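Local atomic coordinates of DNA-3-methyladenine glycosidase II, putative (Deinococcus radiodurans, PDB entry 2YG9), a protein that is probably a DNA repair protein of the all-helical helix-hairpin-helix (HhH-GPD) superfamily. Residues 29-42 / 199-211. Residues are numbered along the deposited sequence; the frame is centred on the assembly and turned at random. Where two conformers were deposited one is given.
Sequences HAGAVAHLSRDPVL and RWAPYRSLASRYL. With NI (nickel (II) ion), chain F.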
# COMPACT_ATOMS: atom_id res chain seq x y z
N HIS A 29 7.05 8.32 -14.77
CA HIS A 29 5.61 8.19 -15.09
C HIS A 29 5.14 8.59 -16.50
O HIS A 29 3.95 8.64 -16.75
CB HIS A 29 4.80 9.03 -14.10
CG HIS A 29 4.88 8.55 -12.69
ND1 HIS A 29 4.46 9.32 -11.62
CD2 HIS A 29 5.36 7.40 -12.17
CE1 HIS A 29 4.68 8.65 -10.50
NE2 HIS A 29 5.23 7.48 -10.80
N ALA A 30 6.05 8.88 -17.43
CA ALA A 30 5.64 9.37 -18.76
C ALA A 30 4.82 8.35 -19.53
O ALA A 30 3.70 8.63 -20.01
CB ALA A 30 6.92 9.85 -19.60
N GLY A 31 5.38 7.16 -19.66
CA GLY A 31 4.69 6.02 -20.28
C GLY A 31 3.35 5.70 -19.65
O GLY A 31 2.35 5.56 -20.35
N ALA A 32 3.33 5.59 -18.33
CA ALA A 32 2.12 5.42 -17.54
C ALA A 32 1.05 6.49 -17.80
O ALA A 32 -0.07 6.17 -18.13
CB ALA A 32 2.48 5.37 -16.01
N VAL A 33 1.43 7.76 -17.71
CA VAL A 33 0.47 8.83 -17.95
C VAL A 33 -0.08 8.81 -19.40
O VAL A 33 -1.25 9.12 -19.61
CB VAL A 33 1.07 10.20 -17.54
CG1 VAL A 33 0.14 11.41 -17.93
CG2 VAL A 33 1.34 10.20 -16.00
N ALA A 34 0.76 8.47 -20.38
CA ALA A 34 0.32 8.43 -21.78
C ALA A 34 -0.70 7.33 -21.91
O ALA A 34 -1.70 7.51 -22.56
CB ALA A 34 1.47 8.19 -22.70
N HIS A 35 -0.42 6.18 -21.31
CA HIS A 35 -1.33 5.05 -21.38
C HIS A 35 -2.67 5.40 -20.73
O HIS A 35 -3.71 5.25 -21.36
CB HIS A 35 -0.70 3.79 -20.78
CG HIS A 35 -1.65 2.64 -20.70
ND1 HIS A 35 -1.70 1.64 -21.64
CD2 HIS A 35 -2.63 2.36 -19.80
CE1 HIS A 35 -2.65 0.78 -21.31
NE2 HIS A 35 -3.25 1.21 -20.21
N LEU A 36 -2.63 5.89 -19.49
CA LEU A 36 -3.82 6.23 -18.72
C LEU A 36 -4.66 7.30 -19.43
O LEU A 36 -5.87 7.21 -19.49
CB LEU A 36 -3.41 6.69 -17.32
CG LEU A 36 -2.74 5.59 -16.45
CD1 LEU A 36 -2.23 6.23 -15.09
CD2 LEU A 36 -3.69 4.35 -16.21
N SER A 37 -3.96 8.27 -20.02
CA SER A 37 -4.57 9.36 -20.74
C SER A 37 -5.35 8.93 -21.96
O SER A 37 -6.07 9.73 -22.49
CB SER A 37 -3.51 10.38 -21.16
OG SER A 37 -3.09 11.07 -20.02
N ARG A 38 -5.20 7.68 -22.40
CA ARG A 38 -6.06 7.18 -23.44
C ARG A 38 -7.53 7.08 -23.01
O ARG A 38 -8.42 6.99 -23.84
CB ARG A 38 -5.56 5.82 -23.92
CG ARG A 38 -4.24 5.96 -24.62
CD ARG A 38 -3.71 4.66 -24.94
NE ARG A 38 -4.53 4.09 -25.98
CZ ARG A 38 -4.13 3.16 -26.85
NH1 ARG A 38 -2.89 2.66 -26.80
NH2 ARG A 38 -5.01 2.71 -27.75
N ASP A 39 -7.75 7.04 -21.70
CA ASP A 39 -9.07 7.08 -21.11
C ASP A 39 -9.27 8.57 -20.89
O ASP A 39 -8.56 9.17 -20.11
CB ASP A 39 -9.05 6.27 -19.80
CG ASP A 39 -10.31 6.38 -18.97
OD1 ASP A 39 -11.22 7.18 -19.28
OD2 ASP A 39 -10.39 5.63 -17.97
N PRO A 40 -10.22 9.18 -21.62
CA PRO A 40 -10.47 10.63 -21.46
C PRO A 40 -10.74 11.09 -20.02
O PRO A 40 -10.43 12.23 -19.68
CB PRO A 40 -11.66 10.88 -22.39
CG PRO A 40 -12.14 9.55 -22.81
CD PRO A 40 -11.05 8.57 -22.66
N VAL A 41 -11.27 10.22 -19.15
CA VAL A 41 -11.45 10.59 -17.75
C VAL A 41 -10.10 10.85 -17.10
O VAL A 41 -9.87 11.92 -16.50
CB VAL A 41 -12.29 9.54 -16.97
CG1 VAL A 41 -12.30 9.83 -15.43
CG2 VAL A 41 -13.70 9.52 -17.53
N LEU A 42 -9.18 9.90 -17.25
CA LEU A 42 -7.86 10.03 -16.66
C LEU A 42 -6.99 11.06 -17.39
O LEU A 42 -6.16 11.71 -16.75
CB LEU A 42 -7.15 8.67 -16.54
CG LEU A 42 -7.71 7.65 -15.54
CD1 LEU A 42 -6.66 6.54 -15.28
CD2 LEU A 42 -8.14 8.32 -14.21
N ARG A 199 -8.49 -1.57 -18.26
CA ARG A 199 -7.93 -0.72 -19.30
C ARG A 199 -6.68 0.01 -18.83
O ARG A 199 -5.77 0.31 -19.64
CB ARG A 199 -8.98 0.30 -19.73
CG ARG A 199 -8.55 1.18 -20.88
CD ARG A 199 -9.67 2.02 -21.35
NE ARG A 199 -9.31 2.87 -22.47
CZ ARG A 199 -10.17 3.69 -23.08
NH1 ARG A 199 -11.42 3.77 -22.64
NH2 ARG A 199 -9.79 4.44 -24.11
N TRP A 200 -6.65 0.32 -17.53
CA TRP A 200 -5.52 1.01 -16.94
C TRP A 200 -4.30 0.15 -16.80
O TRP A 200 -3.22 0.66 -16.75
CB TRP A 200 -5.88 1.58 -15.57
CG TRP A 200 -7.06 2.50 -15.60
CD1 TRP A 200 -7.57 3.19 -16.67
CD2 TRP A 200 -7.87 2.86 -14.48
NE1 TRP A 200 -8.65 3.94 -16.28
CE2 TRP A 200 -8.84 3.79 -14.93
CE3 TRP A 200 -7.85 2.52 -13.13
CZ2 TRP A 200 -9.80 4.34 -14.09
CZ3 TRP A 200 -8.79 3.08 -12.28
CH2 TRP A 200 -9.76 3.98 -12.77
N ALA A 201 -4.49 -1.17 -16.74
CA ALA A 201 -3.36 -2.11 -16.73
C ALA A 201 -2.42 -1.83 -17.91
O ALA A 201 -2.89 -1.53 -18.96
CB ALA A 201 -3.88 -3.52 -16.80
N PRO A 202 -1.09 -1.91 -17.71
CA PRO A 202 -0.32 -2.30 -16.51
C PRO A 202 0.06 -1.18 -15.53
O PRO A 202 1.09 -1.31 -14.82
CB PRO A 202 0.95 -2.88 -17.13
CG PRO A 202 1.21 -1.95 -18.22
CD PRO A 202 -0.17 -1.68 -18.84
N TYR A 203 -0.80 -0.15 -15.43
CA TYR A 203 -0.51 1.04 -14.61
C TYR A 203 -1.68 1.33 -13.66
O TYR A 203 -2.05 2.46 -13.45
CB TYR A 203 -0.21 2.25 -15.50
CG TYR A 203 0.87 2.00 -16.54
CD1 TYR A 203 2.19 1.78 -16.16
CD2 TYR A 203 0.56 1.96 -17.91
CE1 TYR A 203 3.18 1.52 -17.11
CE2 TYR A 203 1.54 1.71 -18.86
CZ TYR A 203 2.85 1.50 -18.45
OH TYR A 203 3.83 1.30 -19.40
N ARG A 204 -2.25 0.28 -13.09
CA ARG A 204 -3.38 0.46 -12.16
C ARG A 204 -2.98 1.15 -10.87
O ARG A 204 -3.81 1.81 -10.24
CB ARG A 204 -4.06 -0.88 -11.92
CG ARG A 204 -5.09 -1.14 -12.99
CD ARG A 204 -5.69 -2.50 -12.90
NE ARG A 204 -4.74 -3.58 -13.20
CZ ARG A 204 -5.11 -4.85 -13.27
NH1 ARG A 204 -6.38 -5.18 -13.06
NH2 ARG A 204 -4.23 -5.80 -13.55
N SER A 205 -1.70 1.02 -10.47
CA SER A 205 -1.22 1.69 -9.25
C SER A 205 -1.24 3.21 -9.42
O SER A 205 -1.77 3.90 -8.58
CB SER A 205 0.21 1.25 -8.84
OG SER A 205 0.22 -0.11 -8.46
N LEU A 206 -0.67 3.72 -10.50
CA LEU A 206 -0.68 5.17 -10.71
C LEU A 206 -2.09 5.70 -10.96
O LEU A 206 -2.42 6.79 -10.48
CB LEU A 206 0.31 5.61 -11.83
CG LEU A 206 0.54 7.10 -12.04
CD1 LEU A 206 1.20 7.76 -10.80
CD2 LEU A 206 1.37 7.36 -13.33
N ALA A 207 -2.90 4.94 -11.69
CA ALA A 207 -4.32 5.30 -11.88
C ALA A 207 -4.97 5.43 -10.50
O ALA A 207 -5.61 6.40 -10.24
CB ALA A 207 -5.05 4.27 -12.67
N SER A 208 -4.78 4.43 -9.64
CA SER A 208 -5.28 4.47 -8.26
C SER A 208 -4.81 5.76 -7.53
O SER A 208 -5.61 6.46 -6.92
CB SER A 208 -4.82 3.22 -7.51
OG SER A 208 -5.50 2.07 -7.94
N ARG A 209 -3.52 6.06 -7.62
CA ARG A 209 -2.98 7.26 -6.99
C ARG A 209 -3.61 8.55 -7.54
O ARG A 209 -3.86 9.51 -6.77
CB ARG A 209 -1.46 7.28 -7.11
CG ARG A 209 -0.79 6.17 -6.27
CD ARG A 209 0.72 6.18 -6.47
NE ARG A 209 1.31 7.45 -6.02
CZ ARG A 209 2.47 7.98 -6.43
NH1 ARG A 209 3.19 7.41 -7.39
NH2 ARG A 209 2.88 9.13 -5.93
N TYR A 210 -3.90 8.57 -8.83
CA TYR A 210 -4.62 9.71 -9.42
C TYR A 210 -6.07 9.79 -8.97
O TYR A 210 -6.58 10.89 -8.78
CB TYR A 210 -4.50 9.74 -10.96
CG TYR A 210 -3.26 10.46 -11.45
CD1 TYR A 210 -3.12 11.84 -11.28
CD2 TYR A 210 -2.21 9.76 -12.01
CE1 TYR A 210 -1.95 12.51 -11.69
CE2 TYR A 210 -1.05 10.42 -12.42
CZ TYR A 210 -0.92 11.79 -12.26
OH TYR A 210 0.25 12.40 -12.69
N LEU A 211 -6.75 8.66 -8.79
CA LEU A 211 -8.08 8.72 -8.17
C LEU A 211 -8.08 9.31 -6.75
O LEU A 211 -8.95 10.14 -6.38
CB LEU A 211 -8.75 7.34 -8.17
CG LEU A 211 -9.25 6.78 -9.52
CD1 LEU A 211 -9.86 5.41 -9.28
CD2 LEU A 211 -10.23 7.74 -10.19
NI NI F . 0.27 1.02 -23.03
O HOH W 1 2.88 11.75 -12.45
O HOH W 2 -6.15 3.70 -20.06
O HOH W 3 -7.87 4.21 -26.93
O HOH W 4 2.44 1.76 -22.14
O HOH W 5 0.56 -1.14 -22.61
O HOH W 6 -0.33 2.99 -24.27
O HOH W 7 1.05 0.87 -25.39
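His35 and Tyr203 meet as an offset edge-to-face pair in this all-helical HhH-GPD protein, where helix 30-36 crosses helix 204-211 at -73° with the axes 10.0 Å apart. The tyrosine edge is turned to the histidine face, the planes steeply inclined. CB of His35 lies 3.6 Å from Tyr203 CE2, and CG packs against CD2 of the same ring. Because CG is anti to the backbone N (chi1 174°), the imidazole reaches across to the end of helix 193-200 and the loop after it. There CD2 lies near Trp200 O and CE1 near Ala201 O, while NE2 donates to Arg199 O at 2.7 Å, a bond lying in the carbonyl plane, although the acceptor is tilted a little out of the ring plane. On the other side of the imidazole, ND1 binds nickel, whose other ligands in the model are four waters; one of these also hydrogen-bonds to Tyr203 OH. Ring rotation is thus fixed at both nitrogens.

Tyr203 is sandwiched: Ala32 CA stands 3.7 Å from its ring centroid, almost on the ring normal, and Pro202, which follows a cis peptide bond, covers the opposite face. Deeper in, Leu206 divides its branches, CD1 resting over the His29 ring while CD2 presses on Ala32 CB at 3.5 Å. Leu36 CD2 packs against both Trp200 CB and Ala207 CB.

At the far end, Asp39 N-caps the next helix through OD1, which accepts from Val41 N. Its OD2 also takes a hydrogen bond from the hydroxyl of Tyr188, leaving the carboxylate gripped at both oxygens. Leu42 CD1 covers one face of the Trp200 indole, 3.6 Å from the five-membered-ring centroid. At that ring's edge, Trp200 NE1 points almost straight (176°) at the anti lone pair of Asp39 OD2, 3.0 Å away.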